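Local coordinates for protein fusolin (PDB 4OW5) that probably binds chitin through a domain of the lytic polysaccharide monooxygenase family, enhances the virulence of entomopoxviruses and crystallizes in vivo into viral spindles, at residues Glu137-Ala142 against Cys189-Leu194; Ile178-Arg183 against Leu194-Thr199; Ile202-Thr207 against Val231-Arg236. One frame throughout, in Å; residues are numbered along the deposited sequence. Where two conformers were deposited one is given.

Contact 1: Glu137-Ala142 against Cys189-Leu194; sequences EFCPTA and CNANNL. Unlike the reference sequence in segment 189-194: Asn192 (reference His).
A disulfide ties the end of strand 131-140 to the loop that leads into strand 194-203. Cys139 SG and Cys189 SG are 2.1 Å apart, with a torsion of 66° about the S-S bond. Each sulfur stands anti to its own backbone N. The methyl of Ala191 packs beside the bridge, and its CB is 3.7 Å from Thr141 CG2. A water joins the backbones here, donating to Thr141 O and to Ala191 O at 2.8 Å each. The loop is shaped by an Asx turn. In it, Leu194 N donates to Asn192 OD1 at 3.1 Å, nearly straight at 168°. The other end of that amide, Asn192 ND2, lies 2.9 Å from Pro140 O. Pro140 CD rests 3.3 Å from Leu194 O. This strand end lies next to the histidine pair, His1 and His144, that binds copper or zinc in other crystals of the protein. Thr141 OG1 is hydrogen-bonded to Asn67 ND2, and the carboxylate of Glu137 is held by Ser187, Thr5 and the backbone N of Gln188.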
ATOM      1  N   GLU A 137     -17.490 -16.796   2.890  1.00 12.44           N
ATOM      2  CA  GLU A 137     -18.659 -17.382   2.236  1.00 11.48           C
ATOM      3  C   GLU A 137     -18.172 -18.104   0.993  1.00 13.99           C
ATOM      4  O   GLU A 137     -17.505 -17.506   0.130  1.00 12.84           O
ATOM      5  CB  GLU A 137     -19.743 -16.328   1.894  1.00 12.53           C
ATOM      6  CG  GLU A 137     -21.045 -16.981   1.462  1.00 13.02           C
ATOM      7  CD  GLU A 137     -22.107 -16.057   0.898  1.00 24.86           C
ATOM      8  OE1 GLU A 137     -21.804 -15.350  -0.087  1.00 23.44           O
ATOM      9  OE2 GLU A 137     -23.262 -16.100   1.380  1.00 20.36           O
ATOM     10  N   PHE A 138     -18.380 -19.407   0.958  1.00 11.90           N
ATOM     11  CA  PHE A 138     -18.054 -20.242  -0.183  1.00 11.04           C
ATOM     12  C   PHE A 138     -19.392 -20.714  -0.782  1.00 15.40           C
ATOM     13  O   PHE A 138     -20.249 -21.255  -0.067  1.00 14.90           O
ATOM     14  CB  PHE A 138     -17.137 -21.388   0.219  1.00 12.28           C
ATOM     15  CG  PHE A 138     -16.568 -22.104  -0.976  1.00 13.11           C
ATOM     16  CD1 PHE A 138     -17.263 -23.136  -1.581  1.00 15.83           C
ATOM     17  CD2 PHE A 138     -15.339 -21.732  -1.513  1.00 13.26           C
ATOM     18  CE1 PHE A 138     -16.764 -23.753  -2.729  1.00 15.57           C
ATOM     19  CE2 PHE A 138     -14.812 -22.405  -2.611  1.00 16.70           C
ATOM     20  CZ  PHE A 138     -15.543 -23.399  -3.228  1.00 14.88           C
ATOM     21  N   CYS A 139     -19.556 -20.477  -2.063  1.00 12.66           N
ATOM     22  CA  CYS A 139     -20.767 -20.707  -2.829  1.00 13.58           C
ATOM     23  C   CYS A 139     -20.708 -22.045  -3.562  1.00 16.04           C
ATOM     24  O   CYS A 139     -20.038 -22.138  -4.594  1.00 13.28           O
ATOM     25  CB  CYS A 139     -20.951 -19.547  -3.801  1.00 16.37           C
ATOM     26  SG  CYS A 139     -22.471 -19.594  -4.781  1.00 22.07           S
ATOM     27  N   PRO A 140     -21.429 -23.090  -3.084  1.00 12.70           N
ATOM     28  CA  PRO A 140     -21.416 -24.364  -3.819  1.00 12.91           C
ATOM     29  C   PRO A 140     -22.484 -24.338  -4.899  1.00 18.65           C
ATOM     30  O   PRO A 140     -23.654 -24.149  -4.588  1.00 19.98           O
ATOM     31  CB  PRO A 140     -21.734 -25.389  -2.739  1.00 14.64           C
ATOM     32  CG  PRO A 140     -22.645 -24.640  -1.781  1.00 17.70           C
ATOM     33  CD  PRO A 140     -22.299 -23.173  -1.889  1.00 13.37           C
ATOM     34  N   THR A 141     -22.093 -24.465  -6.163  1.00 15.93           N
ATOM     35  CA  THR A 141     -23.072 -24.532  -7.234  1.00 15.64           C
ATOM     36  C   THR A 141     -23.652 -25.966  -7.275  1.00 17.95           C
ATOM     37  O   THR A 141     -24.751 -26.161  -7.786  1.00 17.72           O
ATOM     38  CB  THR A 141     -22.466 -24.081  -8.547  1.00 19.09           C
ATOM     39  OG1 THR A 141     -21.413 -24.949  -8.915  1.00 17.72           O
ATOM     40  CG2 THR A 141     -21.954 -22.653  -8.479  1.00 18.87           C
ATOM     41  N   ALA A 142     -22.875 -26.969  -6.808  1.00 13.53           N
ATOM     42  CA  ALA A 142     -23.304 -28.356  -6.646  1.00 14.51           C
ATOM     43  C   ALA A 142     -22.962 -28.768  -5.237  1.00 20.81           C
ATOM     44  O   ALA A 142     -21.812 -28.626  -4.820  1.00 21.19           O
ATOM     45  CB  ALA A 142     -22.622 -29.266  -7.631  1.00 15.47           C
ATOM     46  N   CYS A 189     -23.926 -15.241  -3.078  1.00 23.75           N
ATOM     47  CA  CYS A 189     -24.101 -16.517  -3.749  1.00 21.59           C
ATOM     48  C   CYS A 189     -25.552 -16.635  -4.247  1.00 28.22           C
ATOM     49  O   CYS A 189     -26.442 -16.899  -3.437  1.00 24.61           O
ATOM     50  CB  CYS A 189     -23.753 -17.632  -2.761  1.00 20.38           C
ATOM     51  SG  CYS A 189     -23.969 -19.318  -3.401  1.00 22.76           S
ATOM     52  N   ASN A 190     -25.795 -16.396  -5.557  1.00 27.61           N
ATOM     53  CA  ASN A 190     -27.137 -16.531  -6.154  1.00 29.62           C
ATOM     54  C   ASN A 190     -27.327 -17.925  -6.771  1.00 35.09           C
ATOM     55  O   ASN A 190     -28.441 -18.290  -7.119  1.00 36.85           O
ATOM     56  CB  ASN A 190     -27.409 -15.441  -7.201  1.00 37.96           C
ATOM     57  CG  ASN A 190     -26.388 -15.318  -8.324  1.00 72.47           C
ATOM     58  OD1 ASN A 190     -25.800 -16.302  -8.791  1.00 64.88           O
ATOM     59  ND2 ASN A 190     -26.158 -14.094  -8.796  1.00 69.74           N
ATOM     60  N   ALA A 191     -26.259 -18.711  -6.895  1.00 31.84           N
ATOM     61  CA  ALA A 191     -26.333 -20.031  -7.514  1.00 30.87           C
ATOM     62  C   ALA A 191     -26.973 -21.090  -6.626  1.00 33.12           C
ATOM     63  O   ALA A 191     -27.404 -22.112  -7.146  1.00 35.03           O
ATOM     64  CB  ALA A 191     -24.935 -20.484  -7.912  1.00 31.60           C
ATOM     65  N   ASN A 192     -27.106 -20.852  -5.320  1.00 27.09           N
ATOM     66  CA  ASN A 192     -27.660 -21.864  -4.412  1.00 24.85           C
ATOM     67  C   ASN A 192     -28.328 -21.243  -3.182  1.00 26.41           C
ATOM     68  O   ASN A 192     -28.005 -20.106  -2.870  1.00 27.21           O
ATOM     69  CB  ASN A 192     -26.483 -22.731  -3.940  1.00 24.12           C
ATOM     70  CG  ASN A 192     -26.843 -24.186  -3.686  1.00 34.77           C
ATOM     71  OD1 ASN A 192     -27.564 -24.511  -2.755  1.00 29.63           O
ATOM     72  ND2 ASN A 192     -26.347 -25.103  -4.505  1.00 30.10           N
ATOM     73  N   ASN A 193     -29.205 -21.995  -2.478  1.00 22.05           N
ATOM     74  CA  ASN A 193     -29.842 -21.536  -1.230  0.50 21.77           C
ATOM     75  C   ASN A 193     -28.978 -21.880  -0.002  1.00 22.85           C
ATOM     76  O   ASN A 193     -29.206 -21.334   1.079  1.00 22.73           O
ATOM     77  CB  ASN A 193     -31.222 -22.181  -1.057  0.50 25.05           C
ATOM     78  CG  ASN A 193     -31.188 -23.564  -0.421  0.50 45.91           C
ATOM     79  OD1 ASN A 193     -30.703 -24.540  -1.010  0.50 39.65           O
ATOM     80  ND2 ASN A 193     -31.681 -23.688   0.801  0.50 38.43           N
ATOM     81  N   LEU A 194     -27.990 -22.779  -0.166  1.00 16.07           N
ATOM     82  CA  LEU A 194     -27.046 -23.160   0.888  1.00 15.79           C
ATOM     83  C   LEU A 194     -25.646 -22.622   0.538  1.00 16.86           C
ATOM     84  O   LEU A 194     -25.265 -22.593  -0.630  1.00 17.33           O
ATOM     85  CB  LEU A 194     -26.980 -24.682   1.067  1.00 15.94           C
ATOM     86  CG  LEU A 194     -28.255 -25.386   1.552  1.00 20.15           C
ATOM     87  CD1 LEU A 194     -28.053 -26.869   1.588  1.00 21.63           C
ATOM     88  CD2 LEU A 194     -28.667 -24.886   2.903  1.00 17.45           C
TER
HETATM   89  O   HOH W   1     -26.470 -24.153  -8.851  1.00 32.18           O

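Contact 2: Ile178-Arg183 against Leu194-Thr199; sequences IPLVQR and LVYRTT
Val181 and Val195 are joined by two backbone hydrogen bonds, Val181 N to Val195 O and Val195 N to Val181 O, both 2.9 Å and nearly straight. They form an antiparallel hydrogen-bonded pair in the beta hairpin of strands 180-182 and 194-203, and strand 180-182 is an edge strand of its four-stranded sheet within the chain. A third bond comes from a side chain. Arg197 NH1 donates to Gln182 O at 3.0 Å, with the NH1 tilted from the carbonyl plane. The Arg197 chain bends at chi3 (-55°), which places NE; the guanidinium beyond it reaches Gln182 O. In the conformer given, Val181 CG2 lies over the centre of one guanidinium face, and the two side chains cross at about a right angle. A water bridges the two segments at Pro179, donating to Pro179 O and accepting from Arg197 N.

Leu180 and Tyr196 pack together by their side chains. Leu180 CD2 sits over one face of the Tyr196 ring in a CH-pi contact, 3.8 Å from the centroid and displaced toward the rim. Ile178 O lies at the ring edge, 3.1 Å from Tyr196 CD1. Tyr196 OH is hydrogen-bonded to Glu145, and Phe149 meets the ring edge-to-face. Further along, Ile178 CD1 presses tightly on Thr198 CG2 at 3.5 Å.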
ATOM      1  N   ILE A 178     -16.746 -27.415   7.365  1.00 22.04           N
ATOM      2  CA  ILE A 178     -17.614 -26.254   7.519  1.00 23.33           C
ATOM      3  C   ILE A 178     -19.037 -26.762   7.197  1.00 28.49           C
ATOM      4  O   ILE A 178     -19.234 -27.286   6.107  1.00 27.19           O
ATOM      5  CB  ILE A 178     -17.188 -25.073   6.600  1.00 26.51           C
ATOM      6  CG1 ILE A 178     -15.705 -24.712   6.779  1.00 25.19           C
ATOM      7  CG2 ILE A 178     -18.084 -23.862   6.833  1.00 28.75           C
ATOM      8  CD1 ILE A 178     -15.276 -23.585   5.953  1.00 15.38           C
ATOM      9  N   PRO A 179     -20.030 -26.731   8.105  1.00 29.56           N
ATOM     10  CA  PRO A 179     -21.352 -27.242   7.722  1.00 28.77           C
ATOM     11  C   PRO A 179     -22.056 -26.279   6.755  1.00 27.20           C
ATOM     12  O   PRO A 179     -21.808 -25.071   6.769  1.00 25.26           O
ATOM     13  CB  PRO A 179     -22.091 -27.337   9.063  1.00 31.42           C
ATOM     14  CG  PRO A 179     -21.526 -26.189   9.847  1.00 37.02           C
ATOM     15  CD  PRO A 179     -20.048 -26.165   9.470  1.00 32.63           C
ATOM     16  N   LEU A 180     -22.891 -26.836   5.887  1.00 21.77           N
ATOM     17  CA  LEU A 180     -23.744 -26.051   5.001  1.00 18.95           C
ATOM     18  C   LEU A 180     -24.803 -25.285   5.821  1.00 19.70           C
ATOM     19  O   LEU A 180     -25.402 -25.851   6.739  1.00 19.06           O
ATOM     20  CB  LEU A 180     -24.444 -26.998   4.031  1.00 19.30           C
ATOM     21  CG  LEU A 180     -23.610 -27.487   2.922  1.00 24.85           C
ATOM     22  CD1 LEU A 180     -24.105 -28.832   2.420  1.00 25.71           C
ATOM     23  CD2 LEU A 180     -23.556 -26.471   1.827  1.00 25.65           C
ATOM     24  N   VAL A 181     -25.035 -24.022   5.498  1.00 14.80           N
ATOM     25  CA  VAL A 181     -26.027 -23.183   6.192  0.50 13.04           C
ATOM     26  C   VAL A 181     -26.847 -22.470   5.178  1.00 16.95           C
ATOM     27  O   VAL A 181     -26.382 -22.282   4.056  1.00 17.22           O
ATOM     28  CB  VAL A 181     -25.414 -22.163   7.185  0.50 15.02           C
ATOM     29  CG1 VAL A 181     -25.016 -22.835   8.493  0.50 16.18           C
ATOM     30  CG2 VAL A 181     -24.241 -21.386   6.561  0.50 12.61           C
ATOM     31  N   GLN A 182     -28.063 -22.023   5.565  1.00 15.66           N
ATOM     32  CA  GLN A 182     -28.893 -21.260   4.662  1.00 15.98           C
ATOM     33  C   GLN A 182     -28.217 -19.944   4.387  1.00 19.14           C
ATOM     34  O   GLN A 182     -27.700 -19.302   5.315  1.00 17.50           O
ATOM     35  CB  GLN A 182     -30.327 -21.005   5.208  1.00 17.40           C
ATOM     36  CG  GLN A 182     -31.282 -20.461   4.138  1.00 32.89           C
ATOM     37  CD  GLN A 182     -32.580 -19.959   4.732  1.00 58.97           C
ATOM     38  OE1 GLN A 182     -33.333 -20.707   5.348  1.00 50.47           O
ATOM     39  NE2 GLN A 182     -32.872 -18.671   4.584  1.00 60.59           N
ATOM     40  N   ARG A 183     -28.233 -19.531   3.120  1.00 16.76           N
ATOM     41  CA  ARG A 183     -27.659 -18.260   2.717  1.00 17.72           C
ATOM     42  C   ARG A 183     -28.473 -17.129   3.350  1.00 24.73           C
ATOM     43  O   ARG A 183     -29.701 -17.238   3.513  1.00 24.76           O
ATOM     44  CB  ARG A 183     -27.651 -18.108   1.171  1.00 18.35           C
ATOM     45  CG  ARG A 183     -29.002 -17.695   0.590  1.00 22.87           C
ATOM     46  CD  ARG A 183     -29.073 -17.653  -0.939  1.00 31.53           C
ATOM     47  NE  ARG A 183     -28.724 -16.356  -1.514  1.00 45.52           N
ATOM     48  CZ  ARG A 183     -29.475 -15.252  -1.473  1.00 69.74           C
ATOM     49  NH1 ARG A 183     -30.653 -15.257  -0.850  1.00 60.77           N
ATOM     50  NH2 ARG A 183     -29.044 -14.129  -2.035  1.00 60.95           N
ATOM     51  N   LEU A 194     -27.990 -22.779  -0.166  1.00 16.07           N
ATOM     52  CA  LEU A 194     -27.046 -23.160   0.888  1.00 15.79           C
ATOM     53  C   LEU A 194     -25.646 -22.622   0.538  1.00 16.86           C
ATOM     54  O   LEU A 194     -25.265 -22.593  -0.630  1.00 17.33           O
ATOM     55  CB  LEU A 194     -26.980 -24.682   1.067  1.00 15.94           C
ATOM     56  CG  LEU A 194     -28.255 -25.386   1.552  1.00 20.15           C
ATOM     57  CD1 LEU A 194     -28.053 -26.869   1.588  1.00 21.63           C
ATOM     58  CD2 LEU A 194     -28.667 -24.886   2.903  1.00 17.45           C
ATOM     59  N   VAL A 195     -24.910 -22.185   1.539  1.00 13.26           N
ATOM     60  CA  VAL A 195     -23.529 -21.717   1.417  1.00 12.94           C
ATOM     61  C   VAL A 195     -22.714 -22.360   2.527  1.00 16.99           C
ATOM     62  O   VAL A 195     -23.278 -22.877   3.497  1.00 18.88           O
ATOM     63  CB  VAL A 195     -23.427 -20.165   1.489  1.00 16.53           C
ATOM     64  CG1 VAL A 195     -24.039 -19.502   0.256  1.00 16.77           C
ATOM     65  CG2 VAL A 195     -24.054 -19.614   2.769  1.00 16.57           C
ATOM     66  N   TYR A 196     -21.401 -22.293   2.406  1.00 13.42           N
ATOM     67  CA  TYR A 196     -20.471 -22.637   3.462  1.00 13.16           C
ATOM     68  C   TYR A 196     -20.008 -21.324   4.039  1.00 18.27           C
ATOM     69  O   TYR A 196     -19.530 -20.483   3.277  1.00 17.03           O
ATOM     70  CB  TYR A 196     -19.285 -23.431   2.972  1.00 14.10           C
ATOM     71  CG  TYR A 196     -19.610 -24.821   2.494  1.00 14.75           C
ATOM     72  CD1 TYR A 196     -19.689 -25.872   3.382  1.00 16.41           C
ATOM     73  CD2 TYR A 196     -19.669 -25.111   1.140  1.00 16.41           C
ATOM     74  CE1 TYR A 196     -19.945 -27.168   2.949  1.00 16.10           C
ATOM     75  CE2 TYR A 196     -19.945 -26.396   0.691  1.00 17.31           C
ATOM     76  CZ  TYR A 196     -20.113 -27.420   1.600  1.00 20.63           C
ATOM     77  OH  TYR A 196     -20.356 -28.685   1.137  1.00 21.69           O
ATOM     78  N   ARG A 197     -20.191 -21.109   5.345  1.00 15.74           N
ATOM     79  CA  ARG A 197     -19.726 -19.891   6.024  1.00 15.60           C
ATOM     80  C   ARG A 197     -18.956 -20.194   7.270  1.00 22.21           C
ATOM     81  O   ARG A 197     -19.389 -21.019   8.052  1.00 21.89           O
ATOM     82  CB  ARG A 197     -20.860 -18.977   6.444  1.00 16.75           C
ATOM     83  CG  ARG A 197     -21.582 -18.269   5.374  1.00 15.72           C
ATOM     84  CD  ARG A 197     -22.409 -17.127   5.963  1.00 23.94           C
ATOM     85  NE  ARG A 197     -23.343 -17.535   7.019  1.00 24.74           N
ATOM     86  CZ  ARG A 197     -24.643 -17.809   6.865  1.00 29.62           C
ATOM     87  NH1 ARG A 197     -25.210 -17.735   5.671  1.00 17.69           N
ATOM     88  NH2 ARG A 197     -25.386 -18.147   7.911  1.00 20.10           N
ATOM     89  N   THR A 198     -17.880 -19.457   7.513  1.00 21.02           N
ATOM     90  CA  THR A 198     -17.073 -19.595   8.727  1.00 23.11           C
ATOM     91  C   THR A 198     -16.317 -18.286   8.979  1.00 24.87           C
ATOM     92  O   THR A 198     -15.952 -17.627   8.029  1.00 23.82           O
ATOM     93  CB  THR A 198     -16.092 -20.799   8.596  1.00 32.13           C
ATOM     94  OG1 THR A 198     -15.591 -21.145   9.875  1.00 40.94           O
ATOM     95  CG2 THR A 198     -14.925 -20.542   7.644  1.00 32.92           C
ATOM     96  N   THR A 199     -16.038 -17.956  10.237  1.00 23.58           N
ATOM     97  CA  THR A 199     -15.222 -16.813  10.610  1.00 22.11           C
ATOM     98  C   THR A 199     -13.827 -17.302  10.882  1.00 25.85           C
ATOM     99  O   THR A 199     -13.627 -18.240  11.666  1.00 24.25           O
ATOM    100  CB  THR A 199     -15.799 -16.057  11.808  1.00 21.65           C
ATOM    101  OG1 THR A 199     -17.070 -15.550  11.427  1.00 28.80           O
ATOM    102  CG2 THR A 199     -14.926 -14.867  12.230  1.00 19.86           C
TER
HETATM  103  O   HOH W   2     -21.159 -22.657   7.445  1.00 40.66           O

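Contact 3: Ile202-Thr207 against Val231-Arg236; sequences IPVRQT and VIFAHR. With EDO (1,2-ethanediol), chain G.
The Phe233 ring and the His235 ring both meet 202-207, one through carbon and one through a polar bond. Ile202 CG2 lies at the edge of the phenyl ring, near its plane, 3.9 Å from Phe233 CZ. The backbone of 203-205 approaches the same ring obliquely, and Pro203 O is 3.7 Å from Phe233 CE2. Val204 adds its CG1 methyl, 4.1 Å from Phe233 CD2. Outside the two segments, the Phe209 ring meets that of Phe233, and Val132, Ile122 and Leu124 also pack on Phe233.

The imidazole of His235 has Gln206 at its edge. His235 NE2 donates to Gln206 OE1 at 2.7 Å. The bond is bent, with an angle of 140° at the hydrogen. The amide and ring planes are only 23° apart, although the side chains themselves cross at about a right angle. Gln206 CB points away from 231-236, but the chain folds at chi2 (-52°) and the amide comes back to the histidine. Tyr161 of the second subunit stacks on the His235 ring.

A water fills in between the backbones. It donates to Arg205 O at 2.7 Å and to Thr207 O at 2.8 Å, and accepts from Phe233 N. Arg205 NH2 donates to O1 of a 1,2-ethanediol at 2.9 Å. This molecule probably comes from the crystallisation liquor and lies at the guanidinium edge. Arg205 NH2 is also hydrogen-bonded to Thr154 O.

Here strand 194-203 runs out into a loop and strand 223-234 reaches its end. Phe233 touches Ile202 and Val132 of one sheet, and Ile122 and Phe209 of the other. Such packing between two sheets is consistent with the beta-sandwich of the fibronectin type III fold.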
ATOM      1  N   ILE A 202      -8.038 -13.166  10.305  1.00 16.84           N
ATOM      2  CA  ILE A 202      -7.037 -12.956   9.245  1.00 15.86           C
ATOM      3  C   ILE A 202      -5.899 -12.135   9.793  1.00 19.30           C
ATOM      4  O   ILE A 202      -6.152 -11.016  10.226  1.00 17.61           O
ATOM      5  CB  ILE A 202      -7.685 -12.251   8.030  1.00 16.83           C
ATOM      6  CG1 ILE A 202      -8.920 -13.039   7.532  1.00 17.12           C
ATOM      7  CG2 ILE A 202      -6.660 -12.056   6.905  1.00 17.93           C
ATOM      8  CD1 ILE A 202      -8.627 -14.469   7.046  1.00 24.85           C
ATOM      9  N   PRO A 203      -4.646 -12.630   9.746  1.00 18.39           N
ATOM     10  CA  PRO A 203      -3.518 -11.801  10.205  1.00 19.08           C
ATOM     11  C   PRO A 203      -3.469 -10.512   9.399  1.00 22.18           C
ATOM     12  O   PRO A 203      -3.624 -10.532   8.178  1.00 18.90           O
ATOM     13  CB  PRO A 203      -2.274 -12.687   9.948  1.00 21.55           C
ATOM     14  CG  PRO A 203      -2.822 -14.081   9.839  1.00 26.39           C
ATOM     15  CD  PRO A 203      -4.186 -13.946   9.255  1.00 21.81           C
ATOM     16  N   VAL A 204      -3.304  -9.397  10.078  1.00 19.70           N
ATOM     17  CA  VAL A 204      -3.244  -8.167   9.388  1.00 20.89           C
ATOM     18  C   VAL A 204      -1.905  -8.185   8.574  1.00 26.01           C
ATOM     19  O   VAL A 204      -0.949  -8.928   8.867  1.00 24.66           O
ATOM     20  CB  VAL A 204      -3.457  -6.945  10.327  1.00 26.50           C
ATOM     21  CG1 VAL A 204      -3.341  -5.637   9.576  1.00 26.59           C
ATOM     22  CG2 VAL A 204      -4.846  -7.011  10.933  1.00 27.41           C
ATOM     23  N   ARG A 205      -2.014  -7.627   7.410  1.00 21.23           N
ATOM     24  CA  ARG A 205      -0.927  -7.490   6.446  1.00 19.18           C
ATOM     25  C   ARG A 205      -0.874  -6.026   6.127  1.00 19.21           C
ATOM     26  O   ARG A 205      -1.923  -5.370   6.086  1.00 16.79           O
ATOM     27  CB  ARG A 205      -1.226  -8.333   5.194  1.00 19.05           C
ATOM     28  CG  ARG A 205      -1.086  -9.838   5.396  1.00 18.92           C
ATOM     29  CD  ARG A 205       0.325 -10.289   5.218  1.00 19.44           C
ATOM     30  NE  ARG A 205       0.487 -11.738   5.387  1.00 19.79           N
ATOM     31  CZ  ARG A 205       0.594 -12.361   6.553  1.00 22.45           C
ATOM     32  NH1 ARG A 205       0.542 -11.679   7.690  1.00 20.86           N
ATOM     33  NH2 ARG A 205       0.758 -13.674   6.595  1.00 15.72           N
ATOM     34  N   GLN A 206       0.320  -5.512   5.862  1.00 17.12           N
ATOM     35  CA  GLN A 206       0.503  -4.126   5.449  1.00 16.27           C
ATOM     36  C   GLN A 206       0.556  -4.013   3.930  1.00 18.52           C
ATOM     37  O   GLN A 206       0.742  -2.933   3.429  1.00 19.43           O
ATOM     38  CB  GLN A 206       1.806  -3.587   6.086  1.00 18.63           C
ATOM     39  CG  GLN A 206       1.866  -3.801   7.611  1.00 26.61           C
ATOM     40  CD  GLN A 206       0.638  -3.285   8.340  1.00 51.35           C
ATOM     41  OE1 GLN A 206       0.147  -2.188   8.065  1.00 46.88           O
ATOM     42  NE2 GLN A 206       0.145  -4.023   9.330  1.00 41.57           N
ATOM     43  N   THR A 207       0.396  -5.110   3.200  1.00 13.80           N
ATOM     44  CA  THR A 207       0.438  -5.157   1.741  1.00 13.98           C
ATOM     45  C   THR A 207      -0.715  -5.993   1.211  1.00 16.65           C
ATOM     46  O   THR A 207      -1.317  -6.784   1.950  1.00 13.33           O
ATOM     47  CB  THR A 207       1.765  -5.798   1.313  1.00 20.80           C
ATOM     48  OG1 THR A 207       1.859  -7.066   1.959  1.00 24.83           O
ATOM     49  CG2 THR A 207       2.971  -4.957   1.669  1.00 22.34           C
ATOM     50  N   VAL A 231      -6.881  -9.688  -1.561  1.00 10.15           N
ATOM     51  CA  VAL A 231      -7.354  -8.879  -0.432  1.00 10.88           C
ATOM     52  C   VAL A 231      -6.307  -7.835  -0.005  1.00 14.15           C
ATOM     53  O   VAL A 231      -5.103  -8.085  -0.049  1.00 13.11           O
ATOM     54  CB  VAL A 231      -7.694  -9.804   0.799  1.00 15.39           C
ATOM     55  CG1 VAL A 231      -8.360  -9.031   1.958  1.00 13.99           C
ATOM     56  CG2 VAL A 231      -8.538 -11.015   0.421  1.00 16.36           C
ATOM     57  N   ILE A 232      -6.799  -6.712   0.534  1.00 11.45           N
ATOM     58  CA  ILE A 232      -5.976  -5.666   1.099  1.00 11.53           C
ATOM     59  C   ILE A 232      -6.706  -5.019   2.264  1.00 15.15           C
ATOM     60  O   ILE A 232      -7.914  -4.818   2.214  1.00 14.88           O
ATOM     61  CB  ILE A 232      -5.535  -4.601   0.053  1.00 13.15           C
ATOM     62  CG1 ILE A 232      -4.293  -3.854   0.561  1.00 13.56           C
ATOM     63  CG2 ILE A 232      -6.663  -3.638  -0.346  1.00 13.13           C
ATOM     64  CD1 ILE A 232      -3.700  -2.834  -0.464  1.00 13.32           C
ATOM     65  N   PHE A 233      -5.974  -4.685   3.306  1.00 11.68           N
ATOM     66  CA  PHE A 233      -6.529  -3.933   4.409  1.00 12.74           C
ATOM     67  C   PHE A 233      -6.332  -2.445   4.085  1.00 18.48           C
ATOM     68  O   PHE A 233      -5.277  -2.079   3.578  1.00 22.14           O
ATOM     69  CB  PHE A 233      -5.852  -4.337   5.739  1.00 13.81           C
ATOM     70  CG  PHE A 233      -6.327  -5.691   6.192  1.00 15.43           C
ATOM     71  CD1 PHE A 233      -7.633  -5.878   6.601  1.00 16.92           C
ATOM     72  CD2 PHE A 233      -5.467  -6.780   6.211  1.00 17.32           C
ATOM     73  CE1 PHE A 233      -8.092  -7.128   6.971  1.00 19.20           C
ATOM     74  CE2 PHE A 233      -5.917  -8.027   6.630  1.00 20.37           C
ATOM     75  CZ  PHE A 233      -7.227  -8.185   7.036  1.00 19.01           C
ATOM     76  N   ALA A 234      -7.334  -1.612   4.313  1.00 15.79           N
ATOM     77  CA  ALA A 234      -7.216  -0.170   4.118  1.00 14.47           C
ATOM     78  C   ALA A 234      -7.046   0.484   5.495  1.00 18.46           C
ATOM     79  O   ALA A 234      -7.854   0.261   6.397  1.00 18.04           O
ATOM     80  CB  ALA A 234      -8.411   0.388   3.381  1.00 15.36           C
ATOM     81  N   HIS A 235      -5.957   1.217   5.686  1.00 16.52           N
ATOM     82  CA  HIS A 235      -5.679   1.822   6.995  1.00 17.84           C
ATOM     83  C   HIS A 235      -6.529   3.013   7.284  1.00 17.26           C
ATOM     84  O   HIS A 235      -6.833   3.796   6.391  1.00 17.47           O
ATOM     85  CB  HIS A 235      -4.225   2.252   7.088  1.00 20.36           C
ATOM     86  CG  HIS A 235      -3.260   1.119   7.050  1.00 25.81           C
ATOM     87  ND1 HIS A 235      -2.512   0.850   5.914  1.00 29.78           N
ATOM     88  CD2 HIS A 235      -2.913   0.248   8.024  1.00 29.27           C
ATOM     89  CE1 HIS A 235      -1.773  -0.209   6.218  1.00 29.93           C
ATOM     90  NE2 HIS A 235      -1.981  -0.597   7.484  1.00 30.05           N
ATOM     91  N   ARG A 236      -6.852   3.211   8.536  1.00 14.60           N
ATOM     92  CA  ARG A 236      -7.551   4.404   8.972  1.00 14.95           C
ATOM     93  C   ARG A 236      -6.531   5.576   8.935  1.00 18.59           C
ATOM     94  O   ARG A 236      -5.349   5.412   9.279  1.00 16.93           O
ATOM     95  CB  ARG A 236      -8.158   4.224  10.373  1.00 14.91           C
ATOM     96  CG  ARG A 236      -9.115   5.350  10.746  1.00 33.88           C
ATOM     97  CD  ARG A 236      -9.949   5.039  11.985  1.00 50.88           C
ATOM     98  NE  ARG A 236      -9.614   5.859  13.154  1.00 67.28           N
ATOM     99  CZ  ARG A 236     -10.208   5.761  14.342  1.00 84.77           C
ATOM    100  NH1 ARG A 236     -11.179   4.871  14.539  1.00 74.87           N
ATOM    101  NH2 ARG A 236      -9.836   6.550  15.344  1.00 72.42           N
TER
HETATM  102  C1  EDO G 406       2.189 -14.082   9.765  1.00 43.03           C
HETATM  103  O1  EDO G 406       0.922 -14.580   9.358  1.00 38.16           O
HETATM  104  C2  EDO G 406       1.987 -12.938  10.783  1.00 44.76           C
HETATM  105  O2  EDO G 406       2.926 -11.904  10.515  1.00 48.76           O
HETATM  106  O   HOH W   3      -3.113  -5.385   3.628  1.00 17.92           O

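Contacts 1 and 2 are neighbours, with centres 9 Å apart. They share Leu194, and their segments alternate along the chain. Probable backbone hydrogen bonds link them, Phe138 to Tyr196 and Asn193 to Arg183. Contact 1 pins a loop to strand 131-140 by a disulfide; contact 2 pairs strands. The centre of contact 3 is about 25 Å from that of contact 2, and it joins strand 194-203 to the other sheet. All three run from core to surface: the buried disulfide against exposed Ala191, buried Tyr196 against exposed Gln182, buried Phe233 against the partly exposed Gln206-His235 pair. Contacts 1 and 2 lie near metal-binding histidines. Contact 3 does not, and reaches the second subunit with four residues against one each.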